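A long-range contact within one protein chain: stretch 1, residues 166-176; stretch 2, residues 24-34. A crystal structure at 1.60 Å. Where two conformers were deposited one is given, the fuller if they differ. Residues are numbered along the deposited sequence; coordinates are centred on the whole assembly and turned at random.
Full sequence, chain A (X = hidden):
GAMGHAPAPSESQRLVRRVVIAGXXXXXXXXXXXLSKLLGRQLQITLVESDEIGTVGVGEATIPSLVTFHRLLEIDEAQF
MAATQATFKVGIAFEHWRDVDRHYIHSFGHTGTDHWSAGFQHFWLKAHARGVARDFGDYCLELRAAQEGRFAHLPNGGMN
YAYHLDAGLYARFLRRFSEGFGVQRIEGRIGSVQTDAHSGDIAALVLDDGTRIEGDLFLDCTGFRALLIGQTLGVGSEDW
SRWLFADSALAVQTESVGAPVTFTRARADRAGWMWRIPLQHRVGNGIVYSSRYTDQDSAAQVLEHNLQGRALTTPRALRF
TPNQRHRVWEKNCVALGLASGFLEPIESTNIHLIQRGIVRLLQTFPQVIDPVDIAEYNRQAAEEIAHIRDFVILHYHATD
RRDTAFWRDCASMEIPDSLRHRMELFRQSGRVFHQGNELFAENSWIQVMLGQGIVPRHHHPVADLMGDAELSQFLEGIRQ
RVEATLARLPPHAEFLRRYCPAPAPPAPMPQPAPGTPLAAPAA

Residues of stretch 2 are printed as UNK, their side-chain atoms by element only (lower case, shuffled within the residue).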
# COMPACT_ATOMS: atom_id res chain seq x y z
N ASP A 166 19.72 -16.47 18.07
CA ASP A 166 20.93 -15.90 18.69
C ASP A 166 21.52 -14.92 17.68
O ASP A 166 21.92 -15.32 16.59
CB ASP A 166 21.93 -17.01 19.03
CG ASP A 166 23.17 -16.46 19.75
OD1 ASP A 166 23.87 -15.61 19.17
OD2 ASP A 166 23.46 -16.86 20.92
N ALA A 167 21.50 -13.62 18.01
CA ALA A 167 21.93 -12.61 17.04
C ALA A 167 23.41 -12.68 16.71
O ALA A 167 23.80 -12.42 15.56
CB ALA A 167 21.60 -11.20 17.55
N GLY A 168 24.25 -13.05 17.68
CA GLY A 168 25.67 -13.15 17.39
C GLY A 168 25.95 -14.30 16.45
O GLY A 168 26.76 -14.17 15.53
N LEU A 169 25.30 -15.45 16.68
CA LEU A 169 25.44 -16.57 15.76
C LEU A 169 24.87 -16.23 14.40
O LEU A 169 25.40 -16.68 13.38
CB LEU A 169 24.74 -17.82 16.31
CG LEU A 169 25.40 -18.41 17.56
CD1 LEU A 169 24.59 -19.54 18.12
CD2 LEU A 169 26.83 -18.85 17.22
N TYR A 170 23.79 -15.45 14.35
CA TYR A 170 23.22 -15.07 13.06
C TYR A 170 24.20 -14.20 12.27
O TYR A 170 24.44 -14.43 11.07
CB TYR A 170 21.88 -14.34 13.29
CG TYR A 170 21.13 -13.92 12.02
CD1 TYR A 170 20.99 -14.79 10.95
CD2 TYR A 170 20.61 -12.63 11.89
CE1 TYR A 170 20.30 -14.42 9.79
CE2 TYR A 170 19.92 -12.24 10.75
CZ TYR A 170 19.77 -13.15 9.71
OH TYR A 170 19.10 -12.77 8.57
N ALA A 171 24.81 -13.20 12.94
CA ALA A 171 25.83 -12.40 12.27
C ALA A 171 26.99 -13.24 11.76
O ALA A 171 27.55 -12.95 10.70
CB ALA A 171 26.34 -11.29 13.21
N ARG A 172 27.42 -14.26 12.53
CA ARG A 172 28.53 -15.10 12.09
C ARG A 172 28.12 -15.94 10.88
O ARG A 172 28.92 -16.11 9.94
CB ARG A 172 29.02 -15.99 13.24
CG ARG A 172 30.35 -16.70 12.94
CD ARG A 172 31.50 -15.68 12.90
NE ARG A 172 32.76 -16.24 12.40
CZ ARG A 172 32.99 -16.53 11.12
NH1 ARG A 172 32.05 -16.33 10.23
NH2 ARG A 172 34.17 -17.03 10.75
N PHE A 173 26.87 -16.42 10.87
CA PHE A 173 26.32 -17.16 9.73
C PHE A 173 26.30 -16.28 8.49
O PHE A 173 26.73 -16.71 7.41
CB PHE A 173 24.92 -17.67 10.10
CG PHE A 173 24.20 -18.37 9.00
CD1 PHE A 173 24.31 -19.75 8.83
CD2 PHE A 173 23.35 -17.67 8.17
CE1 PHE A 173 23.59 -20.40 7.81
CE2 PHE A 173 22.65 -18.32 7.13
CZ PHE A 173 22.77 -19.68 6.97
N LEU A 174 25.89 -15.03 8.64
CA LEU A 174 25.87 -14.13 7.50
C LEU A 174 27.25 -13.74 7.05
O LEU A 174 27.45 -13.43 5.86
CB LEU A 174 25.07 -12.87 7.81
CG LEU A 174 23.58 -13.12 8.10
CD1 LEU A 174 22.99 -11.87 8.76
CD2 LEU A 174 22.82 -13.46 6.81
N ARG A 175 28.21 -13.69 7.98
CA ARG A 175 29.58 -13.40 7.58
C ARG A 175 30.10 -14.51 6.67
O ARG A 175 30.75 -14.24 5.65
CB ARG A 175 30.49 -13.30 8.80
CG ARG A 175 31.97 -13.23 8.40
CD ARG A 175 32.85 -12.92 9.64
NE ARG A 175 34.21 -13.34 9.37
CZ ARG A 175 35.16 -13.40 10.30
NH1 ARG A 175 34.90 -13.05 11.55
NH2 ARG A 175 36.39 -13.81 9.97
N ARG A 176 29.85 -15.76 7.05
CA ARG A 176 30.26 -16.90 6.23
C ARG A 176 29.62 -16.83 4.85
O ARG A 176 30.29 -16.98 3.81
CB ARG A 176 29.87 -18.20 6.91
CG ARG A 176 30.69 -18.57 8.11
CD ARG A 176 30.28 -19.96 8.66
NE ARG A 176 30.21 -19.96 10.12
CZ ARG A 176 31.29 -19.91 10.91
NH1 ARG A 176 32.50 -19.84 10.38
NH2 ARG A 176 31.15 -19.91 12.23
N UNK A 24 30.26 -4.33 11.94
CA UNK A 24 29.82 -5.68 11.69
C UNK A 24 28.49 -5.91 12.37
O UNK A 24 27.56 -5.12 12.19
N UNK A 25 28.43 -6.98 13.16
CA UNK A 25 27.26 -7.36 13.87
C UNK A 25 26.15 -7.69 12.88
O UNK A 25 26.36 -7.98 11.71
N UNK A 26 24.92 -7.61 13.38
CA UNK A 26 23.76 -7.92 12.56
C UNK A 26 23.63 -6.94 11.39
O UNK A 26 23.34 -7.31 10.25
c UNK A 26 22.54 -7.85 13.46
o UNK A 26 22.80 -8.63 14.65
c UNK A 26 21.35 -8.33 12.75
N UNK A 27 23.76 -5.65 11.69
CA UNK A 27 23.51 -4.66 10.63
C UNK A 27 24.52 -4.80 9.51
O UNK A 27 24.15 -4.82 8.33
c UNK A 27 23.54 -3.24 11.20
N UNK A 28 25.79 -4.88 9.87
CA UNK A 28 26.84 -4.90 8.86
C UNK A 28 26.79 -6.17 8.03
O UNK A 28 26.92 -6.12 6.79
N UNK A 29 26.60 -7.32 8.70
CA UNK A 29 26.66 -8.56 7.93
C UNK A 29 25.35 -8.86 7.23
O UNK A 29 25.36 -9.55 6.20
n UNK A 29 30.53 -9.29 10.28
c UNK A 29 29.79 -9.96 6.87
c UNK A 29 29.16 -9.34 10.38
c UNK A 29 28.61 -9.62 9.16
c UNK A 29 30.89 -9.50 8.97
c UNK A 29 29.71 -9.72 8.24
c UNK A 29 31.03 -9.99 6.28
c UNK A 29 32.16 -9.53 8.37
c UNK A 29 32.21 -9.76 7.03
c UNK A 29 27.13 -9.73 8.83
N UNK A 30 24.21 -8.38 7.72
CA UNK A 30 23.01 -8.47 6.89
C UNK A 30 23.19 -7.64 5.62
O UNK A 30 22.76 -8.05 4.54
c UNK A 30 18.52 -8.26 8.32
s UNK A 30 19.78 -8.33 9.60
c UNK A 30 21.76 -8.00 7.65
c UNK A 30 21.19 -8.96 8.65
N UNK A 31 23.79 -6.46 5.74
CA UNK A 31 24.00 -5.62 4.55
C UNK A 31 25.00 -6.27 3.61
O UNK A 31 24.78 -6.32 2.39
c UNK A 31 24.50 -4.24 4.99
N UNK A 32 26.11 -6.77 4.16
CA UNK A 32 27.11 -7.43 3.32
C UNK A 32 26.52 -8.62 2.61
O UNK A 32 26.84 -8.88 1.45
c UNK A 32 28.30 -7.88 4.17
N UNK A 33 25.67 -9.38 3.31
CA UNK A 33 25.12 -10.60 2.73
C UNK A 33 24.21 -10.30 1.56
O UNK A 33 24.35 -10.90 0.48
c UNK A 33 24.35 -11.39 3.82
N UNK A 34 23.27 -9.37 1.74
CA UNK A 34 22.33 -9.07 0.66
C UNK A 34 23.04 -8.38 -0.51
O UNK A 34 22.75 -8.68 -1.67
c UNK A 34 21.19 -8.20 1.18
O HOH W 1 24.99 -9.56 16.23

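Position 24 has no side-chain atoms, so it is glycine. It lies in the loop before the helix and touches nothing on stretch 1; its backbone O accepts from the N of position 28, 2.9 Å away. Position 25 is likewise bare, hence Gly25. Its phi of 62° is one that glycine adopts readily. Ala171 CB lies 3.6 Å from Gly25 C, against the backbone; a CB here would point away from stretch 1.

At position 26 the CB carries one oxygen and one carbon, the branched pattern of threonine. Thr26 sits where the helices are nearest in register, its CA 4.9 Å from Ala171 CA. The hydroxyl faces the first turn of the other helix, and a water bridges the two: it donates to Thr26 OG1 at 2.9 Å and, weakly, to Ala167 O at 3.2 Å. The methyl, Thr26 CG2, lies 4.4 Å from Tyr170 CD2, so this small residue serves a polar and an apolar neighbour together.

Position 27 has a single carbon, which points away from stretch 1: Ala27. Position 28 has none and is Gly28. A CB here would meet no atom of stretch 1 but would clash with Gly24 O, at 2.8 Å, so the crowding comes from its own stretch.

Position 29 shows one carbon leading to fused five- and six-membered rings of eight carbons and one nitrogen, which is tryptophan. Its CA-to-CB bond points toward stretch 1, and it is the residue of stretch 2 most covered by the contact. Trp29 CB packs 3.9 Å from Leu174 CB and 3.7 Å from Ala171 O. The broad indole then offers a face to Arg175, whose CG stands 3.7 Å from the centroid of the six-membered ring, only 12° off its normal, in a CH-pi contact. The aliphatic part of the arginine thus covers the ring, while Trp29 NE1 is hydrogen-bonded elsewhere in the structure.

Position 30 is an unbranched chain of two carbons, sulfur and a terminal carbon: methionine. Met30 CG packs tightly against Leu174 CD1, at 3.4 Å, and its SD lies 4.1 Å from Tyr170 CE2, approaching the ring obliquely. A long, flexible thioether can reach both neighbours.

Positions 31 and 32 each have one carbon and are alanines; Ala31 is out of reach, and Ala32 points toward stretch 1 without touching it. Position 33, again with one carbon, is Ala33, whose CB meets Leu174 CD2 at 3.9 Å. Position 34, the last single carbon, is Ala34, out of reach of the partner.

The two helices run in nearly the same direction, at 27°, with axes approaching to 8.5 Å. The small Ala171 points toward stretch 2 and packs against the backbone at Gly25 and Thr26, and farther along Leu174 packs against Trp29, Met30 and Ala33. No direct hydrogen bond crosses the interface; apolar packing, the arginine-indole contact and one bridging water join stretches far apart in sequence.

Stretch 2 (24-34) GGTAGWMAAAA
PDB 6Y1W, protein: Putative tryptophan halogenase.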